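Local structure of insecticidal crystal protein Cry7Cal (Bacillus thuringiensis, 5ZI1) at residues A[46-51]-A[148-153]; A[161-166]-A[170-175]; A[214-219]-A[285-290]; A[534-539]-A[588-593]. The protein is toxic to the locust Locusta migratoria manilensis, probably binding gut receptors and opening membrane pores as other three-domain Cry toxins do. All coordinates share one frame; numbering follows the deposited sequence.

Contact 1. Residues A[46-51]-A[148-153]; sequences LLWPNK and ANLHLF
L47 and L150 reach for each other tip to tip, and this aliphatic meeting makes up most of the contact. CD1 of L47 sits over the fork of the other leucine, 3.6 Å from L150 CD1, while L150 CD2 stands 3.7 Å from that same L47 CD1. With CG anti to the carbonyl carbon (chi1 -65°), the branch of L150 points to L47, and both methyls lie around L47 CD1. The aromatic share comes from W48: the far end of its six-membered ring, CH2, meets L150 CD1 obliquely, 3.8 Å away, so one methyl serves both partners. A turn bond holds the chain after the helix, K51 N to W48 O (2.9 Å). Both segments belong to the N-terminal helical bundle. L47 and W48 close the end of helix 33-47 against helix 141-165, the central helix of this bundle in Cry toxins; F24 of helix 13-26, V43 of helix 33-47 and L90 of helix 73-101 also pack on L150.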
loop_
_atom_site.group_PDB
_atom_site.type_symbol
_atom_site.label_atom_id
_atom_site.label_comp_id
_atom_site.label_asym_id
_atom_site.label_seq_id
_atom_site.Cartn_x
_atom_site.Cartn_y
_atom_site.Cartn_z
ATOM N N LEU A 46 -11.725 14.144 9.482
ATOM C CA LEU A 46 -11.676 13.304 8.289
ATOM C C LEU A 46 -12.727 12.214 8.338
ATOM O O LEU A 46 -13.466 12.015 7.367
ATOM C CB LEU A 46 -10.299 12.680 8.119
ATOM C CG LEU A 46 -9.265 13.586 7.470
ATOM C CD1 LEU A 46 -7.898 12.926 7.511
ATOM C CD2 LEU A 46 -9.720 13.891 6.032
ATOM N N LEU A 47 -12.808 11.494 9.467
ATOM C CA LEU A 47 -13.664 10.317 9.553
ATOM C C LEU A 47 -15.126 10.682 9.776
ATOM O O LEU A 47 -16.016 9.934 9.365
ATOM C CB LEU A 47 -13.167 9.386 10.671
ATOM C CG LEU A 47 -11.929 8.526 10.363
ATOM C CD1 LEU A 47 -11.395 7.793 11.606
ATOM C CD2 LEU A 47 -12.258 7.533 9.281
ATOM N N TRP A 48 -15.395 11.791 10.451
ATOM C CA TRP A 48 -16.756 12.266 10.678
ATOM C C TRP A 48 -16.855 13.717 10.231
ATOM O O TRP A 48 -16.945 14.625 11.070
ATOM C CB TRP A 48 -17.153 12.147 12.147
ATOM C CG TRP A 48 -17.350 10.759 12.660
ATOM C CD1 TRP A 48 -18.490 10.021 12.608
ATOM C CD2 TRP A 48 -16.387 9.962 13.364
ATOM N NE1 TRP A 48 -18.303 8.802 13.230
ATOM C CE2 TRP A 48 -17.015 8.743 13.697
ATOM C CE3 TRP A 48 -15.055 10.156 13.733
ATOM C CZ2 TRP A 48 -16.354 7.726 14.382
ATOM C CZ3 TRP A 48 -14.400 9.141 14.420
ATOM C CH2 TRP A 48 -15.048 7.947 14.733
ATOM N N PRO A 49 -16.842 13.972 8.916
ATOM C CA PRO A 49 -16.969 15.356 8.429
ATOM C C PRO A 49 -18.249 15.989 8.950
ATOM O O PRO A 49 -19.326 15.395 8.888
ATOM C CB PRO A 49 -16.998 15.207 6.898
ATOM C CG PRO A 49 -16.436 13.853 6.622
ATOM C CD PRO A 49 -16.784 12.996 7.817
ATOM N N ASN A 50 -18.116 17.196 9.495
ATOM C CA ASN A 50 -19.242 17.906 10.099
ATOM C C ASN A 50 -19.990 17.033 11.099
ATOM O O ASN A 50 -21.206 17.149 11.252
ATOM C CB ASN A 50 -20.182 18.446 9.020
ATOM C CG ASN A 50 -19.476 19.426 8.101
ATOM O OD1 ASN A 50 -19.329 20.608 8.438
ATOM N ND2 ASN A 50 -18.982 18.930 6.958
ATOM N N LYS A 51 -19.255 16.150 11.782
ATOM C CA LYS A 51 -19.797 15.336 12.866
ATOM C C LYS A 51 -20.936 14.438 12.393
ATOM O O LYS A 51 -21.848 14.126 13.160
ATOM C CB LYS A 51 -20.245 16.219 14.030
ATOM C CG LYS A 51 -19.078 16.869 14.771
ATOM C CD LYS A 51 -19.411 18.286 15.189
ATOM C CE LYS A 51 -18.418 18.827 16.201
ATOM N NZ LYS A 51 -18.797 18.395 17.578
ATOM N N ALA A 148 -10.899 -0.415 13.837
ATOM C CA ALA A 148 -9.779 -1.146 14.403
ATOM C C ALA A 148 -8.582 -0.226 14.547
ATOM O O ALA A 148 -7.923 -0.178 15.599
ATOM C CB ALA A 148 -9.441 -2.341 13.510
ATOM N N ASN A 149 -8.308 0.544 13.495
ATOM C CA ASN A 149 -7.172 1.444 13.516
ATOM C C ASN A 149 -7.277 2.443 14.658
ATOM O O ASN A 149 -6.305 2.677 15.388
ATOM C CB ASN A 149 -7.069 2.167 12.177
ATOM C CG ASN A 149 -5.896 3.068 12.136
ATOM O OD1 ASN A 149 -4.748 2.610 12.181
ATOM N ND2 ASN A 149 -6.155 4.358 12.115
ATOM N N LEU A 150 -8.452 3.048 14.833
ATOM C CA LEU A 150 -8.605 4.017 15.916
ATOM C C LEU A 150 -8.390 3.369 17.279
ATOM O O LEU A 150 -7.802 3.981 18.175
ATOM C CB LEU A 150 -9.985 4.667 15.854
ATOM C CG LEU A 150 -10.304 5.534 14.634
ATOM C CD1 LEU A 150 -11.700 6.108 14.784
ATOM C CD2 LEU A 150 -9.275 6.645 14.465
ATOM N N HIS A 151 -8.871 2.137 17.456
ATOM C CA HIS A 151 -8.748 1.456 18.744
ATOM C C HIS A 151 -7.286 1.241 19.096
ATOM O O HIS A 151 -6.843 1.580 20.197
ATOM C CB HIS A 151 -9.497 0.116 18.693
ATOM C CG HIS A 151 -9.611 -0.574 20.021
ATOM N ND1 HIS A 151 -9.934 -1.910 20.138
ATOM C CD2 HIS A 151 -9.460 -0.113 21.287
ATOM C CE1 HIS A 151 -9.972 -2.240 21.417
ATOM N NE2 HIS A 151 -9.697 -1.165 22.134
ATOM N N LEU A 152 -6.514 0.699 18.152
ATOM C CA LEU A 152 -5.094 0.463 18.392
ATOM C C LEU A 152 -4.370 1.756 18.732
ATOM O O LEU A 152 -3.520 1.791 19.642
ATOM C CB LEU A 152 -4.465 -0.192 17.161
ATOM C CG LEU A 152 -4.995 -1.607 16.965
ATOM C CD1 LEU A 152 -4.426 -2.229 15.716
ATOM C CD2 LEU A 152 -4.634 -2.403 18.193
ATOM N N PHE A 153 -4.706 2.832 18.013
ATOM C CA PHE A 153 -4.085 4.123 18.252
ATOM C C PHE A 153 -4.495 4.693 19.599
ATOM O O PHE A 153 -3.665 5.267 20.318
ATOM C CB PHE A 153 -4.458 5.091 17.134
ATOM C CG PHE A 153 -4.118 6.507 17.444
ATOM C CD1 PHE A 153 -2.794 6.893 17.589
ATOM C CD2 PHE A 153 -5.113 7.447 17.618
ATOM C CE1 PHE A 153 -2.470 8.199 17.890
ATOM C CE2 PHE A 153 -4.789 8.759 17.915
ATOM C CZ PHE A 153 -3.469 9.133 18.053
#

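Contact 2. Residues A[161-166]-A[170-175]; sequences FGAEWG and YEIDLF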
loop_
_atom_site.group_PDB
_atom_site.type_symbol
_atom_site.label_atom_id
_atom_site.label_comp_id
_atom_site.label_asym_id
_atom_site.label_seq_id
_atom_site.Cartn_x
_atom_site.Cartn_y
_atom_site.Cartn_z
ATOM N N PHE A 161 0.712 8.242 28.162
ATOM C CA PHE A 161 0.290 9.175 29.188
ATOM C C PHE A 161 -0.230 8.510 30.460
ATOM O O PHE A 161 -0.445 9.220 31.454
ATOM C CB PHE A 161 -0.793 10.120 28.636
ATOM C CG PHE A 161 -0.496 10.674 27.243
ATOM C CD1 PHE A 161 0.642 11.442 27.000
ATOM C CD2 PHE A 161 -1.388 10.463 26.193
ATOM C CE1 PHE A 161 0.895 11.959 25.735
ATOM C CE2 PHE A 161 -1.144 10.986 24.918
ATOM C CZ PHE A 161 -0.004 11.729 24.687
ATOM N N GLY A 162 -0.407 7.183 30.476
ATOM C CA GLY A 162 -1.015 6.487 31.607
ATOM C C GLY A 162 -0.421 6.780 32.971
ATOM O O GLY A 162 -1.130 7.225 33.880
ATOM N N ALA A 163 0.886 6.553 33.119
ATOM C CA ALA A 163 1.549 6.816 34.394
ATOM C C ALA A 163 1.341 8.256 34.848
ATOM O O ALA A 163 1.159 8.513 36.044
ATOM C CB ALA A 163 3.041 6.497 34.289
ATOM N N GLU A 164 1.325 9.212 33.904
ATOM C CA GLU A 164 1.099 10.600 34.293
ATOM C C GLU A 164 -0.356 10.881 34.635
ATOM O O GLU A 164 -0.637 11.884 35.300
ATOM C CB GLU A 164 1.577 11.568 33.207
ATOM C CG GLU A 164 2.760 11.092 32.408
ATOM C CD GLU A 164 3.257 12.172 31.442
ATOM O OE1 GLU A 164 3.655 13.266 31.912
ATOM O OE2 GLU A 164 3.239 11.953 30.209
ATOM N N TRP A 165 -1.278 10.010 34.240
ATOM C CA TRP A 165 -2.658 10.111 34.694
ATOM C C TRP A 165 -2.891 9.484 36.057
ATOM O O TRP A 165 -4.000 9.601 36.590
ATOM C CB TRP A 165 -3.589 9.438 33.707
ATOM C CG TRP A 165 -3.643 10.083 32.385
ATOM C CD1 TRP A 165 -3.239 11.350 32.058
ATOM C CD2 TRP A 165 -4.136 9.493 31.187
ATOM N NE1 TRP A 165 -3.463 11.581 30.723
ATOM C CE2 TRP A 165 -4.005 10.453 30.164
ATOM C CE3 TRP A 165 -4.671 8.242 30.877
ATOM C CZ2 TRP A 165 -4.401 10.201 28.860
ATOM C CZ3 TRP A 165 -5.059 7.994 29.581
ATOM C CH2 TRP A 165 -4.922 8.966 28.589
ATOM N N GLY A 166 -1.886 8.825 36.628
ATOM C CA GLY A 166 -2.065 8.063 37.843
ATOM C C GLY A 166 -2.261 6.576 37.636
ATOM O O GLY A 166 -2.661 5.885 38.577
ATOM N N TYR A 170 1.006 -2.020 36.383
ATOM C CA TYR A 170 0.306 -3.230 35.968
ATOM C C TYR A 170 -0.797 -2.907 34.970
ATOM O O TYR A 170 -1.050 -3.680 34.045
ATOM C CB TYR A 170 -0.283 -3.971 37.179
ATOM C CG TYR A 170 -1.511 -3.317 37.786
ATOM C CD1 TYR A 170 -2.787 -3.490 37.221
ATOM C CD2 TYR A 170 -1.409 -2.548 38.935
ATOM C CE1 TYR A 170 -3.902 -2.885 37.772
ATOM C CE2 TYR A 170 -2.526 -1.957 39.507
ATOM C CZ TYR A 170 -3.765 -2.130 38.917
ATOM O OH TYR A 170 -4.866 -1.537 39.478
ATOM N N GLU A 171 -1.487 -1.790 35.174
ATOM C CA GLU A 171 -2.595 -1.423 34.309
ATOM C C GLU A 171 -2.083 -0.885 32.971
ATOM O O GLU A 171 -2.631 -1.220 31.921
ATOM C CB GLU A 171 -3.488 -0.410 35.031
ATOM C CG GLU A 171 -4.839 -0.207 34.377
ATOM C CD GLU A 171 -5.735 0.741 35.162
ATOM O OE1 GLU A 171 -6.962 0.760 34.894
ATOM O OE2 GLU A 171 -5.212 1.474 36.035
ATOM N N ILE A 172 -1.012 -0.081 32.997
ATOM C CA ILE A 172 -0.261 0.235 31.780
ATOM C C ILE A 172 0.143 -1.041 31.058
ATOM O O ILE A 172 0.018 -1.144 29.831
ATOM C CB ILE A 172 0.975 1.084 32.132
ATOM C CG1 ILE A 172 0.547 2.407 32.757
ATOM C CG2 ILE A 172 1.874 1.295 30.916
ATOM C CD1 ILE A 172 1.710 3.191 33.306
ATOM N N ASP A 173 0.614 -2.047 31.816
ATOM C CA ASP A 173 1.052 -3.301 31.202
ATOM C C ASP A 173 -0.117 -4.096 30.646
ATOM O O ASP A 173 0.047 -4.819 29.655
ATOM C CB ASP A 173 1.817 -4.163 32.206
ATOM C CG ASP A 173 3.219 -3.633 32.500
ATOM O OD1 ASP A 173 3.670 -2.662 31.850
ATOM O OD2 ASP A 173 3.890 -4.222 33.371
ATOM N N LEU A 174 -1.287 -4.012 31.282
ATOM C CA LEU A 174 -2.455 -4.712 30.759
ATOM C C LEU A 174 -2.859 -4.143 29.405
ATOM O O LEU A 174 -3.064 -4.887 28.437
ATOM C CB LEU A 174 -3.609 -4.606 31.748
ATOM C CG LEU A 174 -4.888 -5.359 31.352
ATOM C CD1 LEU A 174 -4.694 -6.872 31.465
ATOM C CD2 LEU A 174 -6.067 -4.897 32.205
ATOM N N PHE A 175 -2.954 -2.813 29.316
ATOM C CA PHE A 175 -3.338 -2.162 28.061
ATOM C C PHE A 175 -2.345 -2.466 26.946
ATOM O O PHE A 175 -2.744 -2.763 25.812
ATOM C CB PHE A 175 -3.467 -0.663 28.291
ATOM C CG PHE A 175 -4.730 -0.278 29.011
ATOM C CD1 PHE A 175 -5.965 -0.679 28.530
ATOM C CD2 PHE A 175 -4.682 0.467 30.167
ATOM C CE1 PHE A 175 -7.127 -0.326 29.183
ATOM C CE2 PHE A 175 -5.842 0.822 30.835
ATOM C CZ PHE A 175 -7.067 0.422 30.344
#
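Beside I172, where G162 and A163 meet the following helix, the amide N of W165 is shared by two carbonyls: G162 O at 2.8 Å and F161 O at 3.0 Å from W165 N, both weak bonds. This split bonding belongs to a kinked last turn, in which the amides of A163 and E164 make no bond to the turn before. The turn ends in a Schellman motif at G166, whose phi of 98° lets the chain leave the helix; part of it is the bond from G166 N to A163 O, 3.1 Å long. Across the contact the work is done by one methyl. CD1 of I172 comes up to the backbone 3.5 Å from A163 N and 3.7 Å from A163 CB, resting against the kinked turn. With CG1 anti to the carbonyl carbon (chi1 -62°) and the branch then extended, I172 reaches across to the neighbouring backbone. G162, without a side chain, lets the helices come close: its CA lies 6.3 Å from the CA of I172. This is the tight end of a helical hairpin: helix 141-165 turns through a short loop into helix 169-202. M167 of that loop and E159 of the first helix also touch I172, while W165 faces helices 73-101 and 107-127.

Contact 3. Residues A[214-219]-A[285-290]; sequences NYNRFR and RAIPKP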
loop_
_atom_site.group_PDB
_atom_site.type_symbol
_atom_site.label_atom_id
_atom_site.label_comp_id
_atom_site.label_asym_id
_atom_site.label_seq_id
_atom_site.Cartn_x
_atom_site.Cartn_y
_atom_site.Cartn_z
ATOM N N ASN A 214 -13.485 -6.424 -12.097
ATOM C CA ASN A 214 -14.115 -6.254 -10.791
ATOM C C ASN A 214 -13.215 -6.795 -9.687
ATOM O O ASN A 214 -13.161 -6.239 -8.587
ATOM C CB ASN A 214 -15.466 -6.963 -10.745
ATOM C CG ASN A 214 -16.505 -6.342 -11.683
ATOM O OD1 ASN A 214 -16.396 -5.182 -12.092
ATOM N ND2 ASN A 214 -17.532 -7.124 -12.013
ATOM N N TYR A 215 -12.518 -7.887 -9.973
ATOM C CA TYR A 215 -11.555 -8.445 -9.042
ATOM C C TYR A 215 -10.421 -7.454 -8.791
ATOM O O TYR A 215 -10.080 -7.155 -7.643
ATOM C CB TYR A 215 -11.041 -9.753 -9.627
ATOM C CG TYR A 215 -9.925 -10.429 -8.859
ATOM C CD1 TYR A 215 -8.596 -10.067 -9.065
ATOM C CD2 TYR A 215 -10.202 -11.478 -7.976
ATOM C CE1 TYR A 215 -7.584 -10.708 -8.417
ATOM C CE2 TYR A 215 -9.180 -12.128 -7.298
ATOM C CZ TYR A 215 -7.881 -11.740 -7.519
ATOM O OH TYR A 215 -6.865 -12.378 -6.857
ATOM N N ASN A 216 -9.865 -6.881 -9.861
ATOM C CA ASN A 216 -8.775 -5.939 -9.668
ATOM C C ASN A 216 -9.251 -4.661 -8.993
ATOM O O ASN A 216 -8.504 -4.053 -8.209
ATOM C CB ASN A 216 -8.110 -5.621 -10.997
ATOM C CG ASN A 216 -6.915 -4.722 -10.826
ATOM O OD1 ASN A 216 -5.886 -5.133 -10.239
ATOM N ND2 ASN A 216 -7.044 -3.465 -11.297
ATOM N N ARG A 217 -10.485 -4.244 -9.262
ATOM C CA ARG A 217 -10.981 -3.031 -8.626
ATOM C C ARG A 217 -11.103 -3.211 -7.119
ATOM O O ARG A 217 -10.861 -2.273 -6.353
ATOM C CB ARG A 217 -12.328 -2.627 -9.215
ATOM C CG ARG A 217 -12.863 -1.352 -8.595
ATOM C CD ARG A 217 -14.167 -0.875 -9.228
ATOM N NE ARG A 217 -14.011 -0.548 -10.643
ATOM C CZ ARG A 217 -14.486 -1.296 -11.631
ATOM N NH1 ARG A 217 -14.301 -0.925 -12.897
ATOM N NH2 ARG A 217 -15.146 -2.419 -11.346
ATOM N N PHE A 218 -11.521 -4.399 -6.681
ATOM C CA PHE A 218 -11.582 -4.682 -5.259
ATOM C C PHE A 218 -10.188 -4.645 -4.653
ATOM O O PHE A 218 -9.957 -3.977 -3.638
ATOM C CB PHE A 218 -12.242 -6.035 -5.056
ATOM C CG PHE A 218 -12.292 -6.487 -3.642
ATOM C CD1 PHE A 218 -13.339 -6.129 -2.821
ATOM C CD2 PHE A 218 -11.311 -7.330 -3.140
ATOM C CE1 PHE A 218 -13.394 -6.584 -1.515
ATOM C CE2 PHE A 218 -11.365 -7.780 -1.847
ATOM C CZ PHE A 218 -12.405 -7.410 -1.029
ATOM N N ARG A 219 -9.233 -5.317 -5.297
ATOM C CA ARG A 219 -7.852 -5.273 -4.827
ATOM C C ARG A 219 -7.349 -3.837 -4.726
ATOM O O ARG A 219 -6.771 -3.442 -3.708
ATOM C CB ARG A 219 -6.961 -6.097 -5.755
ATOM C CG ARG A 219 -5.476 -5.796 -5.634
ATOM C CD ARG A 219 -4.645 -6.882 -6.327
ATOM N NE ARG A 219 -5.026 -7.029 -7.729
ATOM C CZ ARG A 219 -4.764 -8.110 -8.470
ATOM N NH1 ARG A 219 -4.105 -9.156 -7.933
ATOM N NH2 ARG A 219 -5.170 -8.152 -9.749
ATOM N N ARG A 285 -0.704 -11.909 -16.920
ATOM C CA ARG A 285 -0.147 -10.920 -17.846
ATOM C C ARG A 285 -0.392 -9.500 -17.384
ATOM O O ARG A 285 0.421 -8.620 -17.677
ATOM C CB ARG A 285 -0.691 -11.107 -19.272
ATOM C CG ARG A 285 -0.399 -9.945 -20.226
ATOM C CD ARG A 285 0.960 -10.152 -20.894
ATOM N NE ARG A 285 1.095 -11.452 -21.540
ATOM C CZ ARG A 285 0.452 -11.783 -22.647
ATOM N NH1 ARG A 285 -0.349 -10.888 -23.214
ATOM N NH2 ARG A 285 0.631 -12.975 -23.192
ATOM N N ALA A 286 -1.448 -9.267 -16.607
ATOM C CA ALA A 286 -1.683 -7.927 -16.081
ATOM C C ALA A 286 -0.832 -7.590 -14.860
ATOM O O ALA A 286 -0.531 -6.418 -14.634
ATOM C CB ALA A 286 -3.150 -7.763 -15.705
ATOM N N ILE A 287 -0.483 -8.568 -14.036
ATOM C CA ILE A 287 0.083 -8.327 -12.714
ATOM C C ILE A 287 1.465 -8.964 -12.652
ATOM O O ILE A 287 1.594 -10.184 -12.524
ATOM C CB ILE A 287 -0.831 -8.885 -11.612
ATOM C CG1 ILE A 287 -2.244 -8.313 -11.794
ATOM C CG2 ILE A 287 -0.256 -8.607 -10.228
ATOM C CD1 ILE A 287 -2.331 -6.834 -11.579
ATOM N N PRO A 288 2.529 -8.166 -12.755
ATOM C CA PRO A 288 3.881 -8.730 -12.724
ATOM C C PRO A 288 4.146 -9.398 -11.387
ATOM O O PRO A 288 3.496 -9.104 -10.385
ATOM C CB PRO A 288 4.782 -7.509 -12.918
ATOM C CG PRO A 288 3.871 -6.430 -13.460
ATOM C CD PRO A 288 2.561 -6.699 -12.786
ATOM N N LYS A 289 5.104 -10.321 -11.390
ATOM C CA LYS A 289 5.510 -10.996 -10.162
ATOM C C LYS A 289 6.076 -9.996 -9.153
ATOM O O LYS A 289 6.656 -8.977 -9.533
ATOM C CB LYS A 289 6.558 -12.074 -10.462
ATOM C CG LYS A 289 6.004 -13.292 -11.243
ATOM C CD LYS A 289 4.806 -13.950 -10.541
ATOM C CE LYS A 289 4.116 -15.009 -11.421
ATOM N NZ LYS A 289 2.965 -14.480 -12.251
ATOM N N PRO A 290 5.921 -10.265 -7.858
ATOM C CA PRO A 290 6.622 -9.461 -6.846
ATOM C C PRO A 290 8.107 -9.362 -7.159
ATOM O O PRO A 290 8.731 -10.327 -7.603
ATOM C CB PRO A 290 6.390 -10.242 -5.547
ATOM C CG PRO A 290 5.231 -11.137 -5.826
ATOM C CD PRO A 290 5.310 -11.472 -7.276
#
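The guanidinium of R219 lies over the end of I287, with R219 NH2 3.6 Å from both CG1 and CD1 of that isoleucine. This is the close-packed part: the flat group is sandwiched, I287 CD1 on one face and Y215 CE1 on the other, 3.5 Å above the plane. A bend at chi3 (57°) turns the arginine back so that two nitrogens grip one oxygen side-on, R219 NH2 at 3.1 Å and R219 NE at 3.3 Å from N216 OD1. The first uses a lone pair in the carbonyl plane; the second is tilted 23° from it. E283 pairs with R219 NH1 and F254 O takes N216 ND2, which should hold both groups in place. In three-domain Cry toxins this is the seam between the helical domain, here helix 208-227, and the beta-sheet domain that follows. The looser side is N216, whose OD1 is 4.2 Å from I287 CD1. I287 itself is partly exposed, and from it the chain leaves helix 279-286 and runs toward solvent at K289.

Contact 4. Residues A[534-539]-A[588-593]; sequences GVMSFS and CTIYID
M536 and I592 meet tip to tip between two facing sheets of a beta sandwich, the C-terminal domain of the toxin, whose family is grouped with galactose-binding folds. The contact is entirely apolar. From strand 534-538 M536 sends its methyl inward, M536 CE lying 3.7 Å from I592 CD1 and, more loosely, 4.5 Å from I590 CG2. The two isoleucines stand two residues apart on strand 589-599 and so point to the same interior side. V526 of strand 521-530 touches both M536 and I592, while L578 and I580 of strand 575-580 pack on M536, so apolar side chains from both sheets meet the buried methionine. Polar bonding runs within each sheet or at its margin: M536 pairs through its backbone with E545, S537 with Y579, and D593 forms a salt bridge with R527. The methionine chain leaves its strand extended and bends only at chi3 (-67°), which brings CE to the front and keeps the sulfur farther back, SD being 4.3 Å from I592 CD1.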
loop_
_atom_site.group_PDB
_atom_site.type_symbol
_atom_site.label_atom_id
_atom_site.label_comp_id
_atom_site.label_asym_id
_atom_site.label_seq_id
_atom_site.Cartn_x
_atom_site.Cartn_y
_atom_site.Cartn_z
ATOM N N GLY A 534 18.955 -19.564 13.666
ATOM C CA GLY A 534 20.148 -19.278 12.894
ATOM C C GLY A 534 20.802 -17.983 13.309
ATOM O O GLY A 534 20.496 -17.425 14.366
ATOM N N VAL A 535 21.695 -17.495 12.439
ATOM C CA VAL A 535 22.539 -16.343 12.724
ATOM C C VAL A 535 22.476 -15.383 11.543
ATOM O O VAL A 535 22.629 -15.797 10.389
ATOM C CB VAL A 535 23.993 -16.770 13.017
ATOM C CG1 VAL A 535 24.890 -15.565 13.140
ATOM C CG2 VAL A 535 24.048 -17.591 14.294
ATOM N N MET A 536 22.257 -14.103 11.834
ATOM C CA MET A 536 22.127 -13.053 10.837
ATOM C C MET A 536 23.249 -12.033 11.022
ATOM O O MET A 536 23.852 -11.933 12.092
ATOM C CB MET A 536 20.743 -12.378 10.950
ATOM C CG MET A 536 20.294 -11.579 9.727
ATOM S SD MET A 536 18.646 -10.828 9.927
ATOM C CE MET A 536 17.613 -12.304 9.977
ATOM N N SER A 537 23.519 -11.260 9.971
ATOM C CA SER A 537 24.574 -10.259 10.019
ATOM C C SER A 537 24.261 -9.136 9.037
ATOM O O SER A 537 23.610 -9.352 8.007
ATOM C CB SER A 537 25.938 -10.866 9.690
ATOM O OG SER A 537 26.929 -9.858 9.612
ATOM N N PHE A 538 24.748 -7.933 9.354
ATOM C CA PHE A 538 24.454 -6.767 8.537
ATOM C C PHE A 538 25.690 -5.878 8.453
ATOM O O PHE A 538 26.479 -5.796 9.399
ATOM C CB PHE A 538 23.251 -5.992 9.094
ATOM C CG PHE A 538 22.621 -5.064 8.099
ATOM C CD1 PHE A 538 21.648 -5.522 7.222
ATOM C CD2 PHE A 538 23.006 -3.737 8.029
ATOM C CE1 PHE A 538 21.070 -4.673 6.296
ATOM C CE2 PHE A 538 22.432 -2.883 7.108
ATOM C CZ PHE A 538 21.465 -3.351 6.242
ATOM N N SER A 539 25.863 -5.232 7.297
ATOM C CA SER A 539 27.030 -4.388 7.080
ATOM C C SER A 539 27.142 -3.350 8.181
ATOM O O SER A 539 26.139 -2.889 8.731
ATOM C CB SER A 539 26.949 -3.676 5.730
ATOM O OG SER A 539 27.125 -4.591 4.664
ATOM N N CYS A 588 15.965 -24.178 7.518
ATOM C CA CYS A 588 14.699 -23.514 7.767
ATOM C C CYS A 588 14.422 -22.494 6.666
ATOM O O CYS A 588 15.179 -22.358 5.700
ATOM C CB CYS A 588 14.705 -22.828 9.133
ATOM S SG CYS A 588 15.912 -21.495 9.239
ATOM N N THR A 589 13.316 -21.773 6.839
ATOM C CA THR A 589 12.911 -20.668 5.986
ATOM C C THR A 589 12.884 -19.409 6.839
ATOM O O THR A 589 12.441 -19.443 7.994
ATOM C CB THR A 589 11.528 -20.952 5.335
ATOM O OG1 THR A 589 11.675 -21.983 4.359
ATOM C CG2 THR A 589 10.949 -19.726 4.632
ATOM N N ILE A 590 13.402 -18.315 6.277
ATOM C CA ILE A 590 13.465 -17.013 6.930
ATOM C C ILE A 590 12.756 -16.004 6.041
ATOM O O ILE A 590 12.954 -15.986 4.820
ATOM C CB ILE A 590 14.921 -16.562 7.188
ATOM C CG1 ILE A 590 15.653 -17.545 8.100
ATOM C CG2 ILE A 590 14.967 -15.171 7.783
ATOM C CD1 ILE A 590 16.676 -18.344 7.367
ATOM N N TYR A 591 11.929 -15.165 6.651
ATOM C CA TYR A 591 11.254 -14.088 5.949
ATOM C C TYR A 591 11.759 -12.769 6.501
ATOM O O TYR A 591 11.835 -12.596 7.720
ATOM C CB TYR A 591 9.737 -14.186 6.111
ATOM C CG TYR A 591 9.169 -15.506 5.676
ATOM C CD1 TYR A 591 9.041 -16.560 6.583
ATOM C CD2 TYR A 591 8.756 -15.707 4.356
ATOM C CE1 TYR A 591 8.528 -17.773 6.192
ATOM C CE2 TYR A 591 8.224 -16.921 3.954
ATOM C CZ TYR A 591 8.108 -17.946 4.874
ATOM O OH TYR A 591 7.590 -19.160 4.474
ATOM N N ILE A 592 12.124 -11.854 5.609
ATOM C CA ILE A 592 12.602 -10.534 5.984
ATOM C C ILE A 592 11.557 -9.541 5.508
ATOM O O ILE A 592 11.266 -9.463 4.310
ATOM C CB ILE A 592 13.975 -10.216 5.373
ATOM C CG1 ILE A 592 14.993 -11.320 5.674
ATOM C CG2 ILE A 592 14.462 -8.832 5.824
ATOM C CD1 ILE A 592 15.410 -11.425 7.131
ATOM N N ASP A 593 10.992 -8.789 6.440
ATOM C CA ASP A 593 9.989 -7.802 6.092
ATOM C C ASP A 593 10.650 -6.428 6.005
ATOM O O ASP A 593 10.975 -5.968 4.906
ATOM C CB ASP A 593 8.849 -7.853 7.113
ATOM C CG ASP A 593 7.878 -6.700 6.974
ATOM O OD1 ASP A 593 7.719 -6.181 5.847
ATOM O OD2 ASP A 593 7.281 -6.304 8.008
#

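Contacts 1 and 2 both use helix 141-165 of the N-terminal bundle, and their centres are 23 Å apart: contact 1 near its middle, contact 2 at the hairpin that leads into helix 169-202. Helix 208-227, the next in the chain, carries contact 3, whose centre is about 45 Å from that of contact 2, on the opposite side of the chain's centre. Contact 3 joins the bundle to the following domain, whereas contact 4 lies inside the C-terminal sandwich. Contacts 3 and 4 come within about 11 Å at their nearest atoms, though their centres are 30 Å apart. None of the four touches another, and each is structural packing.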